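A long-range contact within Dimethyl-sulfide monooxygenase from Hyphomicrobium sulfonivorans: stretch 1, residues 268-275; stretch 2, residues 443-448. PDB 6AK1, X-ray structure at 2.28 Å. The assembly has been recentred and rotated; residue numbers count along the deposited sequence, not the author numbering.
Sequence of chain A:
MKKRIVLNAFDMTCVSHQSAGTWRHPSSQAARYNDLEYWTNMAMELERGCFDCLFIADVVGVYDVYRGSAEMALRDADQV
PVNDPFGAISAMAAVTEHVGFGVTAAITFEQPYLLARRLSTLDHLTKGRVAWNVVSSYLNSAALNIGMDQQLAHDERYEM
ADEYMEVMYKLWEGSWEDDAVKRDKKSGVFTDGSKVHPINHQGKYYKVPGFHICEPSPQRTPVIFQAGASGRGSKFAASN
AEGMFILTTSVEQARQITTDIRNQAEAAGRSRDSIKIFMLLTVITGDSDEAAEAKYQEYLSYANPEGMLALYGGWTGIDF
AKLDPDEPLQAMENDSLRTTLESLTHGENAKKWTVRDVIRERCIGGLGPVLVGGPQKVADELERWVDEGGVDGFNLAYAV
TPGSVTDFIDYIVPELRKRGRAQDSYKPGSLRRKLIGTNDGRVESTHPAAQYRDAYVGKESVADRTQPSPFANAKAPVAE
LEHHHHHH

Stretch 1 (268-275) AGRSRDSI
Stretch 2 (443-448) VESTHP

Contact between residues 268-275 and 443-448 of dimethyl-sulfide monooxygenase, two loop segments of one chain whose touching residues lie at least 170 positions apart in sequence. The contact is small, burying 275 Å² with both sides summed, and R270, T446 and E444 supply most of it. Each segment contains a type I beta turn. The first runs from S271 to S274 and is closed by S274 N to S271 O at 3.1 Å, with R272 at -64/-28 and D273 at -97/13; the second runs from E444 to H447 and is closed by H447 N to E444 O at 2.8 Å, with S445 at -64/-21 and T446 at -85/-4. In register, R270 CA lies 5.5 Å from T446 CA and S274 CA 8.2 Å from E444 CA.

A268 (-90/7) is the first residue to leave helical angles after a helix. G269 follows at 92/14, where a CB would jam against the carbonyl oxygen of A268, so the backbone itself calls for glycine. Its carbonyl meets T446, with G269 O 3.3 Å from T446 CB.

R270, buried and extended at -115/178, covers the most surface. Its CB points sideways, and chi1 to chi4 of -45° (m), 172° (t), 67° (p) and -167° carry the chain past T446 to H447: R270 CG lies 3.7 Å from T446 O, and R270 CB 4.0 Å from T446 OG1. H447 CD2 lies over one face of the guanidinium, the ring approaching by its edge, with R270 NH2 3.6 Å from H447 CD2. H447 (-79/142) reaches this position with chi1 -172° (t) and chi2 -80°.

T446 points its CB toward the first segment with chi1 at 64° (p). T446 OG1 takes part in two water contacts: 2.5 Å to water 3, which is 3.2 Å from S271 OG, and 2.8 Å to water 2. Water 2 in turn lies 2.7 Å from R270 NE, from which it accepts, and donates to E444 OE1 at 3.1 Å, so it links three side chains.

E444 (-56/149) also points toward the first segment, with chi1 -73° (m), chi2 -168° (t) and chi3 -68°. Its carboxylate receives the one direct hydrogen bond between the segments, from S274 OG to E444 OE1 at 2.8 Å. S274 (-75/-22, chi1 -69°, m) points its CB toward the second segment, and its hydroxyl also accepts from S271 N at 3.0 Å (N-H...acceptor angle 139°); the same oxygen thus braces the first turn and ties it to the second segment. S271 itself sits at -88/160 with chi1 -56° (m).

The arginine and the carboxylate are joined through water. Water 1 accepts from R270 NH2 at 2.9 Å and donates to E444 OE1 at 2.6 Å and to S274 O at 2.8 Å. E444 OE1 therefore gathers S274 OG and waters 1 and 2, while water 4 lies 3.2 Å from E444 OE2, one of more acceptors than its protons can serve.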

# COMPACT_ATOMS: atom_id res chain seq x y z
N ALA A 268 11.73 -15.52 10.39
CA ALA A 268 12.56 -15.05 9.29
C ALA A 268 13.82 -14.33 9.75
O ALA A 268 14.52 -13.77 8.91
CB ALA A 268 11.74 -14.14 8.36
N GLY A 269 14.11 -14.32 11.04
CA GLY A 269 15.32 -13.69 11.53
C GLY A 269 15.18 -12.24 11.94
O GLY A 269 16.19 -11.56 12.13
N ARG A 270 13.96 -11.74 12.08
CA ARG A 270 13.71 -10.34 12.39
C ARG A 270 13.07 -10.23 13.77
O ARG A 270 12.81 -11.23 14.45
CB ARG A 270 12.83 -9.72 11.30
CG ARG A 270 13.27 -10.08 9.88
CD ARG A 270 12.24 -9.61 8.82
NE ARG A 270 12.14 -8.15 8.73
CZ ARG A 270 11.16 -7.51 8.08
NH1 ARG A 270 10.21 -8.22 7.48
NH2 ARG A 270 11.12 -6.18 8.04
N SER A 271 12.83 -9.00 14.21
CA SER A 271 12.15 -8.73 15.47
C SER A 271 10.64 -8.69 15.28
O SER A 271 10.13 -8.46 14.18
CB SER A 271 12.60 -7.40 16.06
OG SER A 271 14.00 -7.38 16.23
N ARG A 272 9.92 -8.87 16.39
CA ARG A 272 8.46 -8.77 16.35
C ARG A 272 8.01 -7.36 15.98
O ARG A 272 6.94 -7.19 15.39
CB ARG A 272 7.87 -9.19 17.69
CG ARG A 272 8.30 -10.59 18.12
CD ARG A 272 7.58 -11.05 19.38
NE ARG A 272 6.16 -11.29 19.18
CZ ARG A 272 5.66 -12.38 18.61
NH1 ARG A 272 6.47 -13.35 18.19
NH2 ARG A 272 4.35 -12.52 18.46
N ASP A 273 8.82 -6.34 16.30
CA ASP A 273 8.48 -4.96 15.97
C ASP A 273 9.13 -4.48 14.68
O ASP A 273 9.12 -3.28 14.40
CB ASP A 273 8.84 -4.04 17.14
CG ASP A 273 10.34 -3.99 17.42
OD1 ASP A 273 11.06 -4.90 16.98
OD2 ASP A 273 10.79 -3.03 18.09
N SER A 274 9.70 -5.38 13.88
CA SER A 274 10.31 -5.01 12.61
C SER A 274 9.28 -4.70 11.53
O SER A 274 9.60 -4.01 10.56
CB SER A 274 11.22 -6.14 12.11
OG SER A 274 12.37 -6.28 12.94
N ILE A 275 8.06 -5.20 11.69
CA ILE A 275 6.98 -4.99 10.73
C ILE A 275 5.93 -4.14 11.42
O ILE A 275 5.48 -4.47 12.52
CB ILE A 275 6.38 -6.33 10.27
CG1 ILE A 275 7.48 -7.29 9.80
CG2 ILE A 275 5.32 -6.11 9.18
CD1 ILE A 275 6.95 -8.65 9.34
N VAL A 443 17.70 0.04 5.78
CA VAL A 443 17.05 -1.15 6.32
C VAL A 443 17.79 -1.68 7.55
O VAL A 443 19.01 -1.52 7.70
CB VAL A 443 16.96 -2.24 5.24
CG1 VAL A 443 15.87 -1.90 4.21
CG2 VAL A 443 18.35 -2.45 4.58
N GLU A 444 17.03 -2.31 8.45
CA GLU A 444 17.61 -3.05 9.55
C GLU A 444 18.57 -4.11 9.03
O GLU A 444 18.38 -4.68 7.95
CB GLU A 444 16.51 -3.74 10.37
CG GLU A 444 15.68 -2.82 11.23
CD GLU A 444 14.84 -3.61 12.20
OE1 GLU A 444 13.91 -4.32 11.74
OE2 GLU A 444 15.14 -3.57 13.41
N SER A 445 19.61 -4.41 9.82
CA SER A 445 20.58 -5.42 9.41
C SER A 445 19.96 -6.81 9.28
O SER A 445 20.52 -7.65 8.57
CB SER A 445 21.75 -5.46 10.39
OG SER A 445 21.30 -5.90 11.66
N THR A 446 18.83 -7.06 9.94
CA THR A 446 18.09 -8.31 9.79
C THR A 446 17.15 -8.31 8.59
O THR A 446 16.52 -9.34 8.31
CB THR A 446 17.28 -8.62 11.06
OG1 THR A 446 16.27 -7.60 11.25
CG2 THR A 446 18.19 -8.68 12.30
N HIS A 447 17.02 -7.17 7.87
CA HIS A 447 16.16 -7.16 6.70
C HIS A 447 16.90 -7.81 5.53
O HIS A 447 18.10 -7.63 5.39
CB HIS A 447 15.76 -5.73 6.32
CG HIS A 447 14.73 -5.65 5.24
ND1 HIS A 447 15.05 -5.79 3.90
CD2 HIS A 447 13.39 -5.49 5.30
CE1 HIS A 447 13.94 -5.71 3.19
NE2 HIS A 447 12.92 -5.53 4.01
N PRO A 448 16.20 -8.58 4.68
CA PRO A 448 16.91 -9.29 3.60
C PRO A 448 17.65 -8.38 2.65
O PRO A 448 18.62 -8.82 2.03
CB PRO A 448 15.79 -10.06 2.89
CG PRO A 448 14.50 -9.40 3.32
CD PRO A 448 14.76 -8.89 4.70
O HOH W 1 12.30 -4.05 9.66
O HOH W 2 14.14 -6.67 9.73
O HOH W 3 15.85 -7.06 13.69
O HOH W 4 12.33 -2.85 14.71